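PDB 6FCG: glycoside hydrolase, GH17 family from Formosa sp. Hel1_33_131, which probably hydrolyses internal beta-1,3-glucosidic bonds of laminarin, the storage glucan of microalgae, as an endo-acting laminarinase. Local coordinates for residues A[330-333]-A[334-338]; A[272-275]-A[276-279]; A[408-411]-A[412-416]; A[55-59]-A[60-64]; A[280-283]-A[284-288]. All coordinates share one frame; numbering follows the deposited sequence.

Four of the five contacts are turns of alpha helix, and contact 4 is a loop. Contacts 2 and 5 follow each other on helix 266-294, about 13 Å apart between centres, and both meet the second subunit. Contact 1 lies on helix 326-342 and packs against contact 2 where Ile331 and Phe332 meet Met274. These three mix buried residues with more open ones, and their arginine, tyrosine and glutamine ends bond to neighbouring parts of the chain. Contact 3, near the C-terminus, is a capped helix start whose Glu416 forms a salt bridge with the third subunit. Contact 4 is the surface contact, built from CH-pi and apolar packing after the first barrel strand.

Contact 1 of 5, residues A[330-333]-A[334-338]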
loop_
_atom_site.group_PDB
_atom_site.type_symbol
_atom_site.label_atom_id
_atom_site.label_comp_id
_atom_site.label_asym_id
_atom_site.label_seq_id
_atom_site.Cartn_x
_atom_site.Cartn_y
_atom_site.Cartn_z
ATOM N N ALA A 330 3.235 -14.574 29.131
ATOM C CA ALA A 330 3.074 -14.864 30.548
ATOM C C ALA A 330 1.609 -14.792 30.991
ATOM O O ALA A 330 1.124 -15.675 31.704
ATOM C CB ALA A 330 3.924 -13.920 31.381
ATOM N N ILE A 331 0.905 -13.752 30.565
ATOM C CA ILE A 331 -0.508 -13.639 30.891
ATOM C C ILE A 331 -1.301 -14.850 30.365
ATOM O O ILE A 331 -2.110 -15.438 31.086
ATOM C CB ILE A 331 -1.110 -12.330 30.366
ATOM C CG1 ILE A 331 -0.531 -11.153 31.147
ATOM C CG2 ILE A 331 -2.637 -12.343 30.511
ATOM C CD1 ILE A 331 -0.765 -9.810 30.487
ATOM N N PHE A 332 -1.037 -15.244 29.127
ATOM C CA PHE A 332 -1.732 -16.376 28.537
ATOM C C PHE A 332 -1.410 -17.674 29.277
ATOM O O PHE A 332 -2.329 -18.415 29.629
ATOM C CB PHE A 332 -1.411 -16.503 27.043
ATOM C CG PHE A 332 -2.233 -17.545 26.335
ATOM C CD1 PHE A 332 -3.577 -17.320 26.083
ATOM C CD2 PHE A 332 -1.667 -18.745 25.926
ATOM C CE1 PHE A 332 -4.347 -18.270 25.433
ATOM C CE2 PHE A 332 -2.426 -19.693 25.264
ATOM C CZ PHE A 332 -3.769 -19.459 25.021
ATOM N N TYR A 333 -0.119 -17.923 29.507
ATOM C CA TYR A 333 0.337 -19.119 30.207
ATOM C C TYR A 333 -0.374 -19.285 31.560
ATOM O O TYR A 333 -0.892 -20.363 31.859
ATOM C CB TYR A 333 1.854 -19.076 30.445
ATOM C CG TYR A 333 2.383 -20.273 31.184
ATOM C CD1 TYR A 333 2.528 -21.498 30.550
ATOM C CD2 TYR A 333 2.764 -20.169 32.517
ATOM C CE1 TYR A 333 3.037 -22.600 31.225
ATOM C CE2 TYR A 333 3.275 -21.259 33.209
ATOM C CZ TYR A 333 3.407 -22.476 32.568
ATOM O OH TYR A 333 3.904 -23.521 33.309
ATOM N N ASN A 334 -0.404 -18.212 32.352
ATOM C CA ASN A 334 -1.039 -18.225 33.675
ATOM C C ASN A 334 -2.546 -18.383 33.631
ATOM O O ASN A 334 -3.104 -19.120 34.455
ATOM C CB ASN A 334 -0.675 -16.975 34.481
ATOM C CG ASN A 334 0.799 -16.923 34.824
ATOM O OD1 ASN A 334 1.446 -17.945 35.073
ATOM N ND2 ASN A 334 1.337 -15.740 34.848
ATOM N N HIS A 335 -3.202 -17.744 32.663
ATOM C CA HIS A 335 -4.646 -17.943 32.481
ATOM C C HIS A 335 -4.966 -19.391 32.136
ATOM O O HIS A 335 -5.958 -19.941 32.621
ATOM C CB HIS A 335 -5.238 -17.042 31.389
ATOM C CG HIS A 335 -5.573 -15.645 31.819
ATOM N ND1 HIS A 335 -5.911 -15.288 33.111
ATOM C CD2 HIS A 335 -5.681 -14.512 31.086
ATOM C CE1 HIS A 335 -6.171 -13.990 33.160
ATOM N NE2 HIS A 335 -6.041 -13.498 31.945
ATOM N N ILE A 336 -4.138 -20.001 31.275
ATOM C CA ILE A 336 -4.372 -21.383 30.804
ATOM C C ILE A 336 -4.147 -22.342 31.975
ATOM O O ILE A 336 -4.893 -23.293 32.129
ATOM C CB ILE A 336 -3.502 -21.729 29.561
ATOM C CG1 ILE A 336 -3.964 -20.937 28.338
ATOM C CG2 ILE A 336 -3.532 -23.217 29.238
ATOM C CD1 ILE A 336 -5.374 -21.227 27.838
ATOM N N ARG A 337 -3.122 -22.072 32.793
ATOM C CA ARG A 337 -2.859 -22.858 33.983
ATOM C C ARG A 337 -4.024 -22.780 34.966
ATOM O O ARG A 337 -4.504 -23.828 35.435
ATOM C CB ARG A 337 -1.536 -22.452 34.641
ATOM C CG ARG A 337 -0.282 -22.903 33.890
ATOM C CD ARG A 337 -0.134 -24.417 33.775
ATOM N NE ARG A 337 1.191 -24.729 33.236
ATOM C CZ ARG A 337 1.541 -25.851 32.597
ATOM N NH1 ARG A 337 2.798 -25.971 32.206
ATOM N NH2 ARG A 337 0.711 -26.864 32.382
ATOM N N GLU A 338 -4.494 -21.568 35.269
ATOM C CA GLU A 338 -5.663 -21.398 36.181
ATOM C C GLU A 338 -6.918 -22.110 35.669
ATOM O O GLU A 338 -7.530 -22.883 36.391
ATOM C CB GLU A 338 -5.986 -19.927 36.434
ATOM C CG GLU A 338 -5.153 -19.297 37.544
ATOM C CD GLU A 338 -5.121 -17.777 37.461
ATOM O OE1 GLU A 338 -6.213 -17.165 37.315
ATOM O OE2 GLU A 338 -4.003 -17.194 37.522
#
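Arg337 folds back over the ring of Tyr333, one helical turn before it. Its CB lies 3.5 Å from Tyr333 O. A chi1 of -73°, with CG anti to the carbonyl carbon, puts CG over one ring face, 4.1 Å from the centroid: a CH-pi contact. The bend at chi2 (-62°) then turns the chain toward the phenol oxygen. CD comes to 4.2 Å from Tyr333 OH, and the guanidinium ends there, its plane almost perpendicular to the ring. NH1 donates to Tyr333 OH at 2.9 Å, with that oxygen in the guanidinium plane, while NE adds a weak bond of 3.0 Å to the same atom. NH2 is held elsewhere, by Ala51 O. A phenylalanine in place of Tyr333 would probably leave NH1 and NE without their shared acceptor and the guanidinium freer to turn. Beside this pair, Ile336 CG1 sits over a face of Phe332, 3.7 Å from its centroid, and Ile331 CG2 lies alongside His335 CD2 at 3.8 Å. Ile331 and Phe332 also reach Met274 of helix 266-294. Such i to i+4 pairing along a helix belongs here to one of the outer helices of a TIM barrel, tied by Arg337 to strand 50-53.

Contact 2 of 5, residues A[272-275]-A[276-279]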
loop_
_atom_site.group_PDB
_atom_site.type_symbol
_atom_site.label_atom_id
_atom_site.label_comp_id
_atom_site.label_asym_id
_atom_site.label_seq_id
_atom_site.Cartn_x
_atom_site.Cartn_y
_atom_site.Cartn_z
ATOM N N ILE A 272 -7.722 -7.192 29.882
ATOM C CA ILE A 272 -9.061 -7.445 29.323
ATOM C C ILE A 272 -8.951 -8.171 28.003
ATOM O O ILE A 272 -9.715 -9.094 27.733
ATOM C CB ILE A 272 -9.854 -6.115 29.128
ATOM C CG1 ILE A 272 -10.345 -5.618 30.472
ATOM C CG2 ILE A 272 -11.058 -6.262 28.200
ATOM C CD1 ILE A 272 -10.631 -4.135 30.489
ATOM N N ALA A 273 -8.020 -7.729 27.162
ATOM C CA ALA A 273 -7.855 -8.324 25.846
ATOM C C ALA A 273 -7.358 -9.770 25.962
ATOM O O ALA A 273 -7.878 -10.657 25.277
ATOM C CB ALA A 273 -6.894 -7.505 25.009
ATOM N N MET A 274 -6.366 -9.978 26.833
ATOM C CA MET A 274 -5.841 -11.295 27.085
ATOM C C MET A 274 -6.857 -12.226 27.751
ATOM O O MET A 274 -6.863 -13.428 27.462
ATOM C CB MET A 274 -4.547 -11.241 27.900
ATOM C CG MET A 274 -3.344 -10.705 27.131
ATOM S SD MET A 274 -3.128 -11.411 25.486
ATOM C CE MET A 274 -2.700 -13.089 25.935
ATOM N N ASN A 275 -7.720 -11.696 28.606
ATOM C CA ASN A 275 -8.813 -12.498 29.119
ATOM C C ASN A 275 -9.748 -13.002 28.022
ATOM O O ASN A 275 -10.213 -14.135 28.068
ATOM C CB ASN A 275 -9.610 -11.759 30.185
ATOM C CG ASN A 275 -10.585 -12.688 30.887
ATOM O OD1 ASN A 275 -10.208 -13.406 31.816
ATOM N ND2 ASN A 275 -11.840 -12.693 30.442
ATOM N N ARG A 276 -10.022 -12.174 27.024
ATOM C CA ARG A 276 -10.826 -12.629 25.894
ATOM C C ARG A 276 -10.156 -13.806 25.148
ATOM O O ARG A 276 -10.856 -14.691 24.644
ATOM C CB ARG A 276 -11.159 -11.474 24.927
ATOM C CG ARG A 276 -12.419 -10.682 25.275
ATOM C CD ARG A 276 -12.774 -9.690 24.160
ATOM N NE ARG A 276 -11.794 -8.601 24.077
ATOM C CZ ARG A 276 -11.859 -7.437 24.733
ATOM N NH1 ARG A 276 -12.878 -7.147 25.531
ATOM N NH2 ARG A 276 -10.885 -6.538 24.598
ATOM N N ALA A 277 -8.830 -13.778 25.053
ATOM C CA ALA A 277 -8.065 -14.829 24.417
ATOM C C ALA A 277 -8.188 -16.138 25.173
ATOM O O ALA A 277 -8.312 -17.217 24.569
ATOM C CB ALA A 277 -6.599 -14.418 24.309
ATOM N N LYS A 278 -8.108 -16.059 26.494
ATOM C CA LYS A 278 -8.314 -17.229 27.342
ATOM C C LYS A 278 -9.719 -17.789 27.143
ATOM O O LYS A 278 -9.904 -18.964 26.906
ATOM C CB LYS A 278 -8.099 -16.868 28.801
ATOM C CG LYS A 278 -8.552 -17.909 29.810
ATOM C CD LYS A 278 -9.354 -17.226 30.900
ATOM C CE LYS A 278 -9.519 -18.170 32.075
ATOM N NZ LYS A 278 -10.434 -17.652 33.127
ATOM N N THR A 279 -10.707 -16.929 27.220
ATOM C CA THR A 279 -12.091 -17.343 27.065
ATOM C C THR A 279 -12.386 -17.992 25.728
ATOM O O THR A 279 -13.214 -18.917 25.628
ATOM C CB THR A 279 -12.931 -16.053 27.259
ATOM O OG1 THR A 279 -13.197 -15.885 28.654
ATOM C CG2 THR A 279 -14.192 -16.071 26.459
#
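On helix 266-294, a long helix of the TIM-barrel domain, Ile272 and Arg276 cross obliquely one turn apart. The arginine leaves the backbone, bends at chi3 (-69°) and turns back toward the start of the helix, which brings its guanidinium beside the isoleucine. CG2 of Ile272 does the touching, 3.3 Å from Arg276 NH1 and 3.6 Å from Arg276 NH2. Ile272 O stands over the centre of one guanidinium face, 4.0 Å above the plane, while its regular helical bond goes to Arg276 N. The charged end finds its partners outside the helix: NH2 forms a salt bridge with Glu261 and a hydrogen bond with Gly256 O, and NE a weak one with Phe254 O.

On another side Met274 CE comes within 4.4 Å of Ala277 CB, a loose apolar contact; the methionine also packs against helix 326-342, Trp255 and Trp308. Asn275 reaches forward, its OD1 4.0 Å from Lys278 CD and its ND2 3.9 Å from Thr279 OG1, near Asp131 of the second subunit. Each carbonyl from Ile272 to Asn275 accepts from the amide four residues on, the pattern that defines an alpha helix, here one packed against its neighbour on the outside of a barrel.

Contact 3 of 5, residues A[408-411]-A[412-416]; sequences GNKE and ALFLE
A chi1 of -172° in Asn409 turns CG away from the backbone N and brings the amide to the helix start, near Ala412. Lys410 takes the same first torsion (-173°), which sets its CG over the ring of Phe414, the two side chains running side by side in one direction. The asparagine OD1 then faces two backbone amides. It accepts from Glu411 N at 3.1 Å, a weak and strongly bent bond of 123°, and from Ala412 N at 3.5 Å, straighter but also weak. Together they place Asn409 at the N-cap of helix 410-416, where its side chain takes up amide hydrogens that have no earlier turn to bond to. The cap carbons also pack on the helix: Asn409 CB lies 4.0 Å from Ala412 CB.

One residue on, Lys410 CG stands over one face of the Phe414 ring, offset toward its rim and 4.2 Å from the centroid, in a CH-pi contact. The closest ring atom is CE1, 3.9 Å from that CG. Beyond it the lysine bends at chi3 and packs on Glu411 of the third subunit. In turn, Glu411 OE1 makes a long, weak ion pair with Lys410 NZ of the third subunit. Phe414 also meets the ring of Tyr327 of its own chain and Leu415 of that subunit.

Helical backbone bonds run from Leu413 N to Asn409 O, from Phe414 N to Lys410 O at 3.0 Å and from Leu415 N to Glu411 O. Further along, Glu416 holds Tyr406 OH through OE1 and forms a salt bridge through OE2 with Arg269 of the third subunit.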
loop_
_atom_site.group_PDB
_atom_site.type_symbol
_atom_site.label_atom_id
_atom_site.label_comp_id
_atom_site.label_asym_id
_atom_site.label_seq_id
_atom_site.Cartn_x
_atom_site.Cartn_y
_atom_site.Cartn_z
ATOM N N GLY A 408 16.001 -8.990 33.812
ATOM C CA GLY A 408 14.945 -8.863 34.792
ATOM C C GLY A 408 14.375 -7.482 34.923
ATOM O O GLY A 408 13.763 -7.161 35.950
ATOM N N ASN A 409 14.562 -6.665 33.879
ATOM C CA ASN A 409 14.101 -5.281 33.888
ATOM C C ASN A 409 12.739 -5.147 33.224
ATOM O O ASN A 409 12.637 -5.107 31.983
ATOM C CB ASN A 409 15.112 -4.365 33.207
ATOM C CG ASN A 409 14.753 -2.898 33.365
ATOM O OD1 ASN A 409 13.670 -2.548 33.838
ATOM N ND2 ASN A 409 15.653 -2.043 32.961
ATOM N N LYS A 410 11.710 -5.055 34.066
ATOM C CA LYS A 410 10.332 -5.004 33.608
ATOM C C LYS A 410 10.073 -3.773 32.713
ATOM O O LYS A 410 9.362 -3.861 31.703
ATOM C CB LYS A 410 9.377 -5.056 34.814
ATOM C CG LYS A 410 7.884 -5.171 34.501
ATOM C CD LYS A 410 6.899 -5.029 35.746
ATOM C CE LYS A 410 6.348 -6.334 36.306
ATOM N NZ LYS A 410 5.226 -6.122 37.276
ATOM N N GLU A 411 10.691 -2.644 33.047
ATOM C CA GLU A 411 10.565 -1.438 32.231
ATOM C C GLU A 411 11.064 -1.657 30.825
ATOM O O GLU A 411 10.425 -1.219 29.875
ATOM C CB GLU A 411 11.318 -0.253 32.854
ATOM C CG GLU A 411 10.512 0.506 33.902
ATOM C CD GLU A 411 11.365 1.443 34.758
ATOM O OE1 GLU A 411 12.463 1.861 34.315
ATOM O OE2 GLU A 411 10.917 1.779 35.877
ATOM N N ALA A 412 12.189 -2.337 30.685
ATOM C CA ALA A 412 12.766 -2.590 29.352
ATOM C C ALA A 412 11.873 -3.483 28.493
ATOM O O ALA A 412 11.801 -3.319 27.280
ATOM C CB ALA A 412 14.139 -3.206 29.461
ATOM N N LEU A 413 11.176 -4.406 29.141
ATOM C CA LEU A 413 10.202 -5.240 28.458
ATOM C C LEU A 413 9.013 -4.415 27.985
ATOM O O LEU A 413 8.604 -4.482 26.830
ATOM C CB LEU A 413 9.740 -6.367 29.378
ATOM C CG LEU A 413 8.580 -7.233 28.899
ATOM C CD1 LEU A 413 8.889 -7.866 27.545
ATOM C CD2 LEU A 413 8.256 -8.280 29.956
ATOM N N PHE A 414 8.461 -3.640 28.892
ATOM C CA PHE A 414 7.273 -2.865 28.610
ATOM C C PHE A 414 7.445 -1.905 27.447
ATOM O O PHE A 414 6.496 -1.699 26.684
ATOM C CB PHE A 414 6.778 -2.144 29.885
ATOM C CG PHE A 414 5.928 -3.002 30.768
ATOM C CD1 PHE A 414 6.029 -4.397 30.749
ATOM C CD2 PHE A 414 5.032 -2.429 31.635
ATOM C CE1 PHE A 414 5.233 -5.179 31.574
ATOM C CE2 PHE A 414 4.245 -3.214 32.464
ATOM C CZ PHE A 414 4.347 -4.595 32.435
ATOM N N LEU A 415 8.634 -1.331 27.289
ATOM C CA LEU A 415 8.893 -0.489 26.115
ATOM C C LEU A 415 8.681 -1.239 24.797
ATOM O O LEU A 415 8.136 -0.670 23.837
ATOM C CB LEU A 415 10.288 0.129 26.170
ATOM C CG LEU A 415 10.540 1.194 27.247
ATOM C CD1 LEU A 415 12.004 1.628 27.237
ATOM C CD2 LEU A 415 9.652 2.420 27.056
ATOM N N GLU A 416 9.094 -2.509 24.761
ATOM C CA GLU A 416 8.953 -3.327 23.564
ATOM C C GLU A 416 7.523 -3.830 23.365
ATOM O O GLU A 416 7.149 -4.091 22.236
ATOM C CB GLU A 416 9.888 -4.519 23.575
ATOM C CG GLU A 416 11.356 -4.193 23.769
ATOM C CD GLU A 416 12.296 -5.287 23.232
ATOM O OE1 GLU A 416 11.764 -6.347 22.871
ATOM O OE2 GLU A 416 13.542 -5.136 23.170
#

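Contact 4 of 5, residues A[55-59]-A[60-64]; sequences GGYRK and KSRDF
Tyr57 and Arg62 make the main contact, a CH-pi packing of aliphatic chain on ring. Arg62 CG sits over the centre of one face of the Tyr57 ring, 3.7 Å from the centroid and only 10° off the ring normal. Its neighbours spread over the same ring: Arg62 CB lies 3.5 Å from Tyr57 CE1, and Arg62 CD reaches to 3.9 Å from Tyr57 CE2. A bend at chi3 (-58°) then turns the guanidinium away, leaving its plane 60° from that of the ring. Phe64 O approaches the ring edge near its plane, 3.8 Å from Tyr57 CD1.

Apolar packing links Lys59 to Phe64: Lys59 CG meets Phe64 CB at 3.9 Å and Lys59 CB comes equally near Phe64 CD2. The whole piece is the loop that leaves the first barrel strand, 50-53, and leads to helix 68-80.

Two hydrogen bonds fold residues 61-64. Ser61 OG accepts from Asp63 N at 3.2 Å, forming an ST turn, and Ser61 O accepts from Phe64 N.

The polar tips are engaged beyond the two segments. Tyr57 OH bonds to Gln65 NE2, while its ring stacks with His95 and meets Trp357 edge-to-face. Arg62 NH1 forms a salt bridge with the terminal carboxylate of His430 of the fourth subunit, and Arg58 pairs with Glu73 and Asp74 of helix 68-80.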
loop_
_atom_site.group_PDB
_atom_site.type_symbol
_atom_site.label_atom_id
_atom_site.label_comp_id
_atom_site.label_asym_id
_atom_site.label_seq_id
_atom_site.Cartn_x
_atom_site.Cartn_y
_atom_site.Cartn_z
ATOM N N GLY A 55 10.503 -30.299 23.167
ATOM C CA GLY A 55 11.545 -30.671 22.249
ATOM C C GLY A 55 12.834 -30.069 22.763
ATOM O O GLY A 55 12.849 -28.948 23.303
ATOM N N GLY A 56 13.940 -30.762 22.513
ATOM C CA GLY A 56 15.257 -30.447 23.070
ATOM C C GLY A 56 16.292 -30.060 22.030
ATOM O O GLY A 56 17.459 -29.886 22.349
ATOM N N TYR A 57 15.857 -29.938 20.790
ATOM C CA TYR A 57 16.706 -29.525 19.687
ATOM C C TYR A 57 17.167 -28.109 19.933
ATOM O O TYR A 57 16.377 -27.263 20.372
ATOM C CB TYR A 57 15.930 -29.567 18.377
ATOM C CG TYR A 57 15.517 -30.944 17.909
ATOM C CD1 TYR A 57 16.406 -31.775 17.232
ATOM C CD2 TYR A 57 14.228 -31.418 18.126
ATOM C CE1 TYR A 57 16.012 -33.034 16.776
ATOM C CE2 TYR A 57 13.838 -32.672 17.689
ATOM C CZ TYR A 57 14.729 -33.474 17.022
ATOM O OH TYR A 57 14.330 -34.684 16.545
ATOM N N ARG A 58 18.453 -27.881 19.681
ATOM C CA ARG A 58 19.133 -26.585 19.954
ATOM C C ARG A 58 19.623 -25.849 18.719
ATOM O O ARG A 58 20.054 -24.724 18.831
ATOM C CB ARG A 58 20.308 -26.793 20.925
ATOM C CG ARG A 58 19.875 -27.047 22.360
ATOM C CD ARG A 58 20.873 -27.899 23.099
ATOM N NE ARG A 58 20.329 -28.371 24.382
ATOM C CZ ARG A 58 20.917 -28.324 25.572
ATOM N NH1 ARG A 58 20.239 -28.847 26.581
ATOM N NH2 ARG A 58 22.120 -27.803 25.778
ATOM N N LYS A 59 19.507 -26.471 17.544
ATOM C CA LYS A 59 20.015 -25.906 16.294
ATOM C C LYS A 59 18.897 -25.817 15.268
ATOM O O LYS A 59 17.786 -26.289 15.498
ATOM C CB LYS A 59 21.137 -26.776 15.736
ATOM C CG LYS A 59 22.265 -27.117 16.704
ATOM C CD LYS A 59 23.423 -26.143 16.631
ATOM C CE LYS A 59 24.539 -26.615 17.539
ATOM N NZ LYS A 59 25.574 -25.557 17.684
ATOM N N LYS A 60 19.221 -25.228 14.119
ATOM C CA LYS A 60 18.244 -24.933 13.074
ATOM C C LYS A 60 17.841 -26.138 12.205
ATOM O O LYS A 60 17.097 -25.980 11.238
ATOM C CB LYS A 60 18.772 -23.811 12.184
ATOM C CG LYS A 60 19.054 -22.493 12.897
ATOM C CD LYS A 60 19.683 -21.505 11.907
ATOM C CE LYS A 60 20.249 -20.257 12.571
ATOM N NZ LYS A 60 19.197 -19.212 12.694
ATOM N N SER A 61 18.343 -27.321 12.531
ATOM C CA SER A 61 17.936 -28.548 11.872
ATOM C C SER A 61 17.876 -29.687 12.895
ATOM O O SER A 61 18.680 -29.754 13.843
ATOM C CB SER A 61 18.918 -28.929 10.758
ATOM O OG SER A 61 18.535 -30.157 10.145
ATOM N N ARG A 62 16.886 -30.545 12.709
ATOM C CA ARG A 62 16.730 -31.719 13.536
ATOM C C ARG A 62 17.758 -32.809 13.208
ATOM O O ARG A 62 17.870 -33.784 13.936
ATOM C CB ARG A 62 15.296 -32.247 13.430
ATOM C CG ARG A 62 14.241 -31.302 14.006
ATOM C CD ARG A 62 12.856 -31.944 13.933
ATOM N NE ARG A 62 12.518 -32.284 12.538
ATOM C CZ ARG A 62 11.610 -33.171 12.150
ATOM N NH1 ARG A 62 10.872 -33.861 13.021
ATOM N NH2 ARG A 62 11.421 -33.355 10.863
ATOM N N ASP A 63 18.491 -32.635 12.114
ATOM C CA ASP A 63 19.682 -33.440 11.832
ATOM C C ASP A 63 20.698 -33.374 12.976
ATOM O O ASP A 63 21.386 -34.333 13.224
ATOM C CB ASP A 63 20.331 -32.983 10.518
ATOM C CG ASP A 63 19.445 -33.255 9.270
ATOM O OD1 ASP A 63 18.410 -33.954 9.354
ATOM O OD2 ASP A 63 19.782 -32.758 8.187
ATOM N N PHE A 64 20.768 -32.237 13.664
ATOM C CA PHE A 64 21.568 -32.077 14.864
ATOM C C PHE A 64 20.761 -32.527 16.091
ATOM O O PHE A 64 20.134 -31.721 16.804
ATOM C CB PHE A 64 22.056 -30.610 15.004
ATOM C CG PHE A 64 22.904 -30.112 13.832
ATOM C CD1 PHE A 64 24.225 -30.533 13.673
ATOM C CD2 PHE A 64 22.371 -29.192 12.897
ATOM C CE1 PHE A 64 24.993 -30.065 12.616
ATOM C CE2 PHE A 64 23.132 -28.724 11.838
ATOM C CZ PHE A 64 24.449 -29.158 11.703
#

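Contact 5 of 5, residues A[280-283]-A[284-288]; sequences YAVS and QSDSV
The Gln284 amide comes up obliquely to Tyr280 in the packed part of the turn. The glutamine chain runs extended beyond CG, which carries NE2 to 3.5 Å from Tyr280 CE2, with CD of the amide 3.8 Å from that same carbon. Amide and ring planes are 42° apart. Both polar ends are fixed from outside: Gln284 OE1 bonds to Thr242 OG1, and Tyr280 OH to Asp247 and Asn251, while the tyrosine ring stacks on Phe254. An alanine in place of Gln284 would probably leave Thr242 OG1 without this partner and open a gap beside the Tyr280 ring. Val282 is packed as well, buried against Trp339 of helix 326-342 and Pro133 of the second subunit.

These residues continue helix 266-294 of the barrel, with amides bonded to carbonyls four residues back, such as Ser285 N to Ala281 O at 3.0 Å.

The looser end is the carboxylate of the partly exposed Asp286, which lies alongside Val282 and points the same way. Its OD2 is 3.7 Å from Val282 CG1, a spare contact of a carboxylate oxygen with a methyl. Ser283 OG bonds to Leu134 O of the second subunit, and Ser287 OG to Gly218 O.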
loop_
_atom_site.group_PDB
_atom_site.type_symbol
_atom_site.label_atom_id
_atom_site.label_comp_id
_atom_site.label_asym_id
_atom_site.label_seq_id
_atom_site.Cartn_x
_atom_site.Cartn_y
_atom_site.Cartn_z
ATOM N N TYR A 280 -11.735 -17.478 24.695
ATOM C CA TYR A 280 -11.864 -18.033 23.361
ATOM C C TYR A 280 -11.421 -19.496 23.329
ATOM O O TYR A 280 -12.077 -20.331 22.733
ATOM C CB TYR A 280 -11.011 -17.191 22.426
ATOM C CG TYR A 280 -11.137 -17.495 20.977
ATOM C CD1 TYR A 280 -12.175 -16.943 20.223
ATOM C CD2 TYR A 280 -10.201 -18.286 20.347
ATOM C CE1 TYR A 280 -12.285 -17.206 18.872
ATOM C CE2 TYR A 280 -10.294 -18.562 18.992
ATOM C CZ TYR A 280 -11.330 -18.020 18.250
ATOM O OH TYR A 280 -11.413 -18.312 16.903
ATOM N N ALA A 281 -10.282 -19.785 23.953
ATOM C CA ALA A 281 -9.766 -21.162 24.066
ATOM C C ALA A 281 -10.713 -22.054 24.849
ATOM O O ALA A 281 -10.950 -23.201 24.463
ATOM C CB ALA A 281 -8.371 -21.185 24.714
ATOM N N VAL A 282 -11.252 -21.513 25.926
ATOM C CA VAL A 282 -12.179 -22.254 26.736
ATOM C C VAL A 282 -13.409 -22.643 25.882
ATOM O O VAL A 282 -13.883 -23.775 25.953
ATOM C CB VAL A 282 -12.625 -21.474 28.007
ATOM C CG1 VAL A 282 -13.617 -22.297 28.816
ATOM C CG2 VAL A 282 -11.439 -21.109 28.885
ATOM N N SER A 283 -13.904 -21.704 25.082
ATOM C CA SER A 283 -15.064 -21.951 24.202
ATOM C C SER A 283 -14.827 -23.055 23.205
ATOM O O SER A 283 -15.741 -23.858 22.950
ATOM C CB SER A 283 -15.458 -20.697 23.408
ATOM O OG SER A 283 -16.302 -19.879 24.172
ATOM N N GLN A 284 -13.624 -23.066 22.619
ATOM C CA GLN A 284 -13.258 -24.106 21.657
ATOM C C GLN A 284 -13.169 -25.481 22.310
ATOM O O GLN A 284 -13.659 -26.467 21.755
ATOM C CB GLN A 284 -11.967 -23.755 20.913
ATOM C CG GLN A 284 -12.150 -22.532 20.039
ATOM C CD GLN A 284 -11.047 -22.311 19.035
ATOM O OE1 GLN A 284 -9.872 -22.689 19.223
ATOM N NE2 GLN A 284 -11.426 -21.702 17.918
ATOM N N SER A 285 -12.550 -25.546 23.489
ATOM C CA SER A 285 -12.526 -26.796 24.256
ATOM C C SER A 285 -13.954 -27.261 24.607
ATOM O O SER A 285 -14.286 -28.428 24.411
ATOM C CB SER A 285 -11.678 -26.624 25.519
ATOM O OG SER A 285 -11.713 -27.794 26.318
ATOM N N ASP A 286 -14.775 -26.337 25.093
ATOM C CA ASP A 286 -16.155 -26.653 25.495
ATOM C C ASP A 286 -17.022 -27.131 24.319
ATOM O O ASP A 286 -17.907 -27.979 24.487
ATOM C CB ASP A 286 -16.833 -25.445 26.203
ATOM C CG ASP A 286 -16.339 -25.238 27.626
ATOM O OD1 ASP A 286 -15.548 -26.072 28.138
ATOM O OD2 ASP A 286 -16.699 -24.220 28.244
ATOM N N SER A 287 -16.761 -26.571 23.128
ATOM C CA SER A 287 -17.418 -26.981 21.890
ATOM C C SER A 287 -17.168 -28.457 21.571
ATOM O O SER A 287 -18.070 -29.151 21.127
ATOM C CB SER A 287 -16.935 -26.102 20.748
ATOM O OG SER A 287 -17.756 -26.287 19.631
ATOM N N VAL A 288 -15.971 -28.946 21.873
ATOM C CA VAL A 288 -15.662 -30.381 21.779
ATOM C C VAL A 288 -16.457 -31.202 22.819
ATOM O O VAL A 288 -17.032 -32.250 22.491
ATOM C CB VAL A 288 -14.144 -30.688 21.916
ATOM C CG1 VAL A 288 -13.860 -32.189 21.749
ATOM C CG2 VAL A 288 -13.322 -29.918 20.874
#